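Local coordinates for heat-shock protein cognate (HSC) co-chaperone sgt12 (Aspergillus fumigatus, PDB 3SZ7) that acts as an HSC co-chaperone that binds tail-anchored proteins bound for the endoplasmic reticulum and passes them to the GET pathway, its TPR domain binding HSC-family chaperones, at residues A[50-55]-A[82-87]; A[100-105]-A[122-127]. All coordinates share one frame; numbering follows the deposited sequence.

Contact 1: residues A[50-55]-A[82-87]; sequences NRAAAY and WSRLGL
R84 reaches from helix 79-91 to helix 45-57 and lays its guanidinium over the methyl of A53. The A53 CB stands 3.5 Å above the guanidinium plane of R84, displaced toward its rim, with NE of R84 the nearest atom at 3.6 Å. The contact is therefore face-on, methyl against a flat cationic group. Further back along the arginine, R84 CD passes A52 CB at 4.3 Å; this looser contact lies where the backbones are closest, with 6.8 Å between the CA atoms of A52 and R84. The arginine leaves its helix toward the partner, and the bend at chi2 (-92°) carries the guanidinium across helix 45-57, from the A52 side to the A53 methyl.

The polar edge of the group also faces helix 45-57. A water at its edge, in the guanidinium plane, accepts from R84 NH2 at 3.0 Å and donates to N50 OD1 at 2.7 Å, bridging two side chains that do not touch. R84 NE adds a weak hydrogen bond to the carbonyl of S49, one residue before segment 50-55. Water bridge and weak bond probably bias the guanidinium's rotation, the methyl backing one face. R51 takes no part here; its guanidinium makes a salt bridge with D67 and a hydrogen bond to T35.

N50 also packs against K15 and N19 of helix 9-23, bringing basic and amide groups from three helices near one another. The geometry is that of successive first helices of tetratricopeptide repeats, here predicted TPR 2 and TPR 3, lining the inner groove of the superhelix; the polar set is consistent with the carboxylate-binding site by which related co-chaperone TPR domains hold the C-terminal tails of Hsp70 and Hsp90.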
loop_
_atom_site.group_PDB
_atom_site.type_symbol
_atom_site.label_atom_id
_atom_site.label_comp_id
_atom_site.label_asym_id
_atom_site.label_seq_id
_atom_site.Cartn_x
_atom_site.Cartn_y
_atom_site.Cartn_z
ATOM N N ASN A 50 5.739 -7.927 -4.568
ATOM C CA ASN A 50 6.745 -7.239 -5.367
ATOM C C ASN A 50 6.149 -6.535 -6.586
ATOM O O ASN A 50 6.483 -5.390 -6.861
ATOM C CB ASN A 50 7.877 -8.187 -5.777
ATOM C CG ASN A 50 8.858 -8.447 -4.648
ATOM O OD1 ASN A 50 8.700 -7.933 -3.540
ATOM N ND2 ASN A 50 9.871 -9.259 -4.920
ATOM N N ARG A 51 5.260 -7.208 -7.310
ATOM C CA ARG A 51 4.624 -6.570 -8.457
ATOM C C ARG A 51 3.762 -5.389 -8.010
ATOM O O ARG A 51 3.646 -4.389 -8.720
ATOM C CB ARG A 51 3.800 -7.562 -9.289
ATOM C CG ARG A 51 3.432 -7.007 -10.661
ATOM C CD ARG A 51 2.811 -8.049 -11.581
ATOM N NE ARG A 51 1.537 -8.538 -11.065
ATOM C CZ ARG A 51 0.774 -9.427 -11.690
ATOM N NH1 ARG A 51 1.154 -9.925 -12.864
ATOM N NH2 ARG A 51 -0.370 -9.817 -11.141
ATOM N N ALA A 52 3.159 -5.512 -6.831
ATOM C CA ALA A 52 2.394 -4.407 -6.252
ATOM C C ALA A 52 3.277 -3.183 -6.041
ATOM O O ALA A 52 2.852 -2.057 -6.282
ATOM C CB ALA A 52 1.737 -4.825 -4.939
ATOM N N ALA A 53 4.510 -3.403 -5.595
ATOM C CA ALA A 53 5.430 -2.294 -5.360
ATOM C C ALA A 53 5.745 -1.588 -6.671
ATOM O O ALA A 53 5.863 -0.355 -6.716
ATOM C CB ALA A 53 6.713 -2.786 -4.702
ATOM N N ALA A 54 5.883 -2.375 -7.736
ATOM C CA ALA A 54 6.195 -1.834 -9.055
ATOM C C ALA A 54 5.011 -1.052 -9.616
ATOM O O ALA A 54 5.185 0.008 -10.229
ATOM C CB ALA A 54 6.602 -2.961 -10.008
ATOM N N TYR A 55 3.804 -1.569 -9.402
ATOM C CA TYR A 55 2.606 -0.849 -9.803
ATOM C C TYR A 55 2.503 0.480 -9.050
ATOM O O TYR A 55 2.252 1.518 -9.655
ATOM C CB TYR A 55 1.355 -1.698 -9.577
ATOM C CG TYR A 55 1.073 -2.677 -10.700
ATOM C CD1 TYR A 55 1.119 -2.273 -12.028
ATOM C CD2 TYR A 55 0.763 -4.004 -10.429
ATOM C CE1 TYR A 55 0.860 -3.166 -13.059
ATOM C CE2 TYR A 55 0.505 -4.901 -11.451
ATOM C CZ TYR A 55 0.555 -4.474 -12.762
ATOM O OH TYR A 55 0.297 -5.363 -13.780
ATOM N N TRP A 82 0.244 -6.625 3.488
ATOM C CA TRP A 82 -0.676 -5.681 4.122
ATOM C C TRP A 82 -0.127 -4.262 4.046
ATOM O O TRP A 82 -0.884 -3.302 3.881
ATOM C CB TRP A 82 -0.928 -6.052 5.584
ATOM C CG TRP A 82 -1.767 -7.272 5.771
ATOM C CD1 TRP A 82 -1.355 -8.488 6.235
ATOM C CD2 TRP A 82 -3.170 -7.397 5.501
ATOM N NE1 TRP A 82 -2.418 -9.363 6.275
ATOM C CE2 TRP A 82 -3.537 -8.720 5.825
ATOM C CE3 TRP A 82 -4.146 -6.523 5.012
ATOM C CZ2 TRP A 82 -4.847 -9.187 5.677
ATOM C CZ3 TRP A 82 -5.446 -6.991 4.869
ATOM C CH2 TRP A 82 -5.782 -8.309 5.203
ATOM N N SER A 83 1.190 -4.133 4.178
ATOM C CA SER A 83 1.830 -2.827 4.079
ATOM C C SER A 83 1.672 -2.256 2.672
ATOM O O SER A 83 1.420 -1.061 2.502
ATOM C CB SER A 83 3.308 -2.917 4.456
ATOM O OG SER A 83 3.896 -1.629 4.463
ATOM N N ARG A 84 1.829 -3.117 1.668
ATOM C CA ARG A 84 1.636 -2.736 0.272
ATOM C C ARG A 84 0.205 -2.304 0.021
ATOM O O ARG A 84 -0.035 -1.317 -0.666
ATOM C CB ARG A 84 1.945 -3.911 -0.653
ATOM C CG ARG A 84 3.371 -4.373 -0.604
ATOM C CD ARG A 84 4.204 -3.673 -1.648
ATOM N NE ARG A 84 5.574 -4.158 -1.598
ATOM C CZ ARG A 84 6.590 -3.467 -1.100
ATOM N NH1 ARG A 84 6.393 -2.243 -0.627
ATOM N NH2 ARG A 84 7.804 -3.993 -1.090
ATOM N N LEU A 85 -0.739 -3.062 0.569
ATOM C CA LEU A 85 -2.160 -2.763 0.408
ATOM C C LEU A 85 -2.518 -1.434 1.071
ATOM O O LEU A 85 -3.293 -0.646 0.533
ATOM C CB LEU A 85 -3.004 -3.883 1.012
ATOM C CG LEU A 85 -4.519 -3.709 0.902
ATOM C CD1 LEU A 85 -4.910 -3.442 -0.544
ATOM C CD2 LEU A 85 -5.233 -4.947 1.434
ATOM N N GLY A 86 -1.945 -1.197 2.245
ATOM C CA GLY A 86 -2.164 0.050 2.957
ATOM C C GLY A 86 -1.741 1.247 2.130
ATOM O O GLY A 86 -2.473 2.227 2.024
ATOM N N LEU A 87 -0.552 1.176 1.542
ATOM C CA LEU A 87 -0.052 2.290 0.740
ATOM C C LEU A 87 -0.893 2.485 -0.516
ATOM O O LEU A 87 -1.220 3.604 -0.883
ATOM C CB LEU A 87 1.421 2.085 0.377
ATOM C CG LEU A 87 2.098 3.248 -0.350
ATOM C CD1 LEU A 87 1.965 4.538 0.448
ATOM C CD2 LEU A 87 3.570 2.933 -0.603
HETATM O O HOH W 1 7.181 -6.857 -1.651
#

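Contact 2: residues A[100-105]-A[122-127]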
loop_
_atom_site.group_PDB
_atom_site.type_symbol
_atom_site.label_atom_id
_atom_site.label_comp_id
_atom_site.label_asym_id
_atom_site.label_seq_id
_atom_site.Cartn_x
_atom_site.Cartn_y
_atom_site.Cartn_z
ATOM N N GLU A 100 -7.396 -0.027 7.914
ATOM C CA GLU A 100 -7.650 -1.448 8.155
ATOM C C GLU A 100 -6.481 -2.323 7.705
ATOM O O GLU A 100 -6.091 -3.247 8.410
ATOM C CB GLU A 100 -8.943 -1.891 7.461
ATOM C CG GLU A 100 -10.178 -1.193 8.009
ATOM C CD GLU A 100 -11.452 -1.586 7.284
ATOM O OE1 GLU A 100 -11.368 -2.267 6.238
ATOM O OE2 GLU A 100 -12.539 -1.209 7.764
ATOM N N ALA A 101 -5.922 -2.028 6.534
ATOM C CA ALA A 101 -4.809 -2.829 6.022
ATOM C C ALA A 101 -3.577 -2.690 6.909
ATOM O O ALA A 101 -2.899 -3.676 7.199
ATOM C CB ALA A 101 -4.475 -2.449 4.585
ATOM N N TYR A 102 -3.269 -1.467 7.328
ATOM C CA TYR A 102 -2.108 -1.276 8.198
ATOM C C TYR A 102 -2.300 -1.962 9.547
ATOM O O TYR A 102 -1.357 -2.527 10.097
ATOM C CB TYR A 102 -1.792 0.204 8.402
ATOM C CG TYR A 102 -1.062 0.831 7.234
ATOM C CD1 TYR A 102 0.150 0.313 6.795
ATOM C CD2 TYR A 102 -1.569 1.951 6.592
ATOM C CE1 TYR A 102 0.832 0.886 5.742
ATOM C CE2 TYR A 102 -0.901 2.529 5.536
ATOM C CZ TYR A 102 0.301 1.995 5.118
ATOM O OH TYR A 102 0.981 2.566 4.077
ATOM N N GLU A 103 -3.516 -1.901 10.088
ATOM C CA GLU A 103 -3.793 -2.564 11.353
ATOM C C GLU A 103 -3.591 -4.068 11.232
ATOM O O GLU A 103 -2.977 -4.688 12.094
ATOM C CB GLU A 103 -5.205 -2.249 11.841
ATOM C CG GLU A 103 -5.361 -0.825 12.330
ATOM C CD GLU A 103 -6.810 -0.453 12.597
ATOM O OE1 GLU A 103 -7.714 -1.087 12.008
ATOM O OE2 GLU A 103 -7.041 0.475 13.397
ATOM N N LYS A 104 -4.103 -4.659 10.160
ATOM C CA LYS A 104 -3.907 -6.090 9.953
ATOM C C LYS A 104 -2.443 -6.438 9.682
ATOM O O LYS A 104 -1.963 -7.513 10.069
ATOM C CB LYS A 104 -4.808 -6.597 8.832
ATOM C CG LYS A 104 -6.295 -6.483 9.171
ATOM C CD LYS A 104 -7.164 -7.205 8.158
ATOM C CE LYS A 104 -8.639 -7.122 8.539
ATOM N NZ LYS A 104 -8.860 -7.580 9.937
ATOM N N GLY A 105 -1.728 -5.531 9.024
ATOM C CA GLY A 105 -0.311 -5.736 8.773
ATOM C C GLY A 105 0.466 -5.743 10.074
ATOM O O GLY A 105 1.370 -6.551 10.269
ATOM N N GLU A 122 -0.198 5.785 11.517
ATOM C CA GLU A 122 -0.258 7.088 12.165
ATOM C C GLU A 122 -0.729 8.156 11.178
ATOM O O GLU A 122 -1.618 8.956 11.481
ATOM C CB GLU A 122 1.114 7.481 12.714
ATOM C CG GLU A 122 1.155 8.913 13.232
ATOM C CD GLU A 122 2.558 9.393 13.562
ATOM O OE1 GLU A 122 3.417 8.556 13.908
ATOM O OE2 GLU A 122 2.795 10.615 13.473
ATOM N N THR A 123 -0.117 8.168 9.999
ATOM C CA THR A 123 -0.445 9.159 8.977
ATOM C C THR A 123 -1.881 9.005 8.473
ATOM O O THR A 123 -2.578 10.001 8.268
ATOM C CB THR A 123 0.546 9.091 7.804
ATOM O OG1 THR A 123 1.836 9.513 8.260
ATOM C CG2 THR A 123 0.103 9.995 6.667
ATOM N N THR A 124 -2.321 7.762 8.286
ATOM C CA THR A 124 -3.698 7.493 7.876
ATOM C C THR A 124 -4.702 7.966 8.932
ATOM O O THR A 124 -5.707 8.608 8.611
ATOM C CB THR A 124 -3.910 5.994 7.608
ATOM O OG1 THR A 124 -2.988 5.562 6.602
ATOM C CG2 THR A 124 -5.337 5.729 7.126
ATOM N N LYS A 125 -4.435 7.656 10.195
ATOM C CA LYS A 125 -5.333 8.095 11.259
ATOM C C LYS A 125 -5.394 9.617 11.328
ATOM O O LYS A 125 -6.441 10.192 11.618
ATOM C CB LYS A 125 -4.878 7.558 12.613
ATOM C CG LYS A 125 -5.106 6.078 12.831
ATOM C CD LYS A 125 -4.592 5.680 14.212
ATOM C CE LYS A 125 -4.833 4.210 14.500
ATOM N NZ LYS A 125 -4.397 3.871 15.880
ATOM N N ARG A 126 -4.259 10.265 11.095
ATOM C CA ARG A 126 -4.225 11.714 11.176
ATOM C C ARG A 126 -5.076 12.311 10.063
ATOM O O ARG A 126 -5.748 13.325 10.270
ATOM C CB ARG A 126 -2.788 12.233 11.114
ATOM C CG ARG A 126 -2.673 13.741 11.228
ATOM C CD ARG A 126 -1.218 14.180 11.368
ATOM N NE ARG A 126 -0.642 13.717 12.627
ATOM C CZ ARG A 126 0.331 12.815 12.725
ATOM N NH1 ARG A 126 0.861 12.281 11.632
ATOM N NH2 ARG A 126 0.782 12.459 13.922
ATOM N N LYS A 127 -5.042 11.682 8.891
ATOM C CA LYS A 127 -5.839 12.139 7.745
ATOM C C LYS A 127 -7.324 11.983 8.040
ATOM O O LYS A 127 -8.132 12.843 7.698
ATOM C CB LYS A 127 -5.492 11.345 6.482
ATOM C CG LYS A 127 -4.023 11.410 6.085
ATOM C CD LYS A 127 -3.714 12.589 5.180
ATOM C CE LYS A 127 -2.211 12.675 4.911
ATOM N NZ LYS A 127 -1.885 13.013 3.495
#
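T124 and Y102, the two residues with most surface buried here, meet where the threonine hydroxyl approaches the tyrosine ring at a slant, with Y102 CE2 3.8 Å and Y102 CD2 3.9 Å from T124 OG1. Both side chains set out toward the opposite helix. The hydroxyl sits beside its own backbone N (chi1 -58°), a placing that lets it bond to the carbonyl of G120 one turn earlier, so its polar need is met within helix 115-133 while it lies against the CD2-CE2 side of the ring. T124 also touches A98 and K99 of helix 95-109 and F90 of helix 79-91, and Y102 touches L87 and L121. Helix 115-133 thus packs on the last predicted repeat, TPR 3, in the manner of the C-terminal capping helix that commonly follows an array of TPR motifs. Nearer the surface, E103 and K125 extend toward each other, E103 OE2 lying 4.5 Å from K125 CE. The charged atoms stay further apart, with 5.0 Å between E103 OE2 and K125 NZ; the attraction is probably modest, since E103 makes its salt bridge with K99 on its own helix.

Overall arrangement
Contact 1 and contact 2 follow one another along the chain, their centres about 14 Å apart, and are joined by the packing of the consecutive helices 79-91 and 95-109 of predicted TPR 3. W82 of contact 1 lies against contact 2, its CB 3.3 Å from CA of G105 and its CH2 3.4 Å from CD of K104. At the other end of segment 82-87, the backbone N of L87 packs 3.3 Å from OH of Y102. Contact 1 joins predicted TPR 2 to TPR 3 on the wall of the probable peptide-binding groove, whereas contact 2 continues the helix stack to the C-terminal helix 115-133.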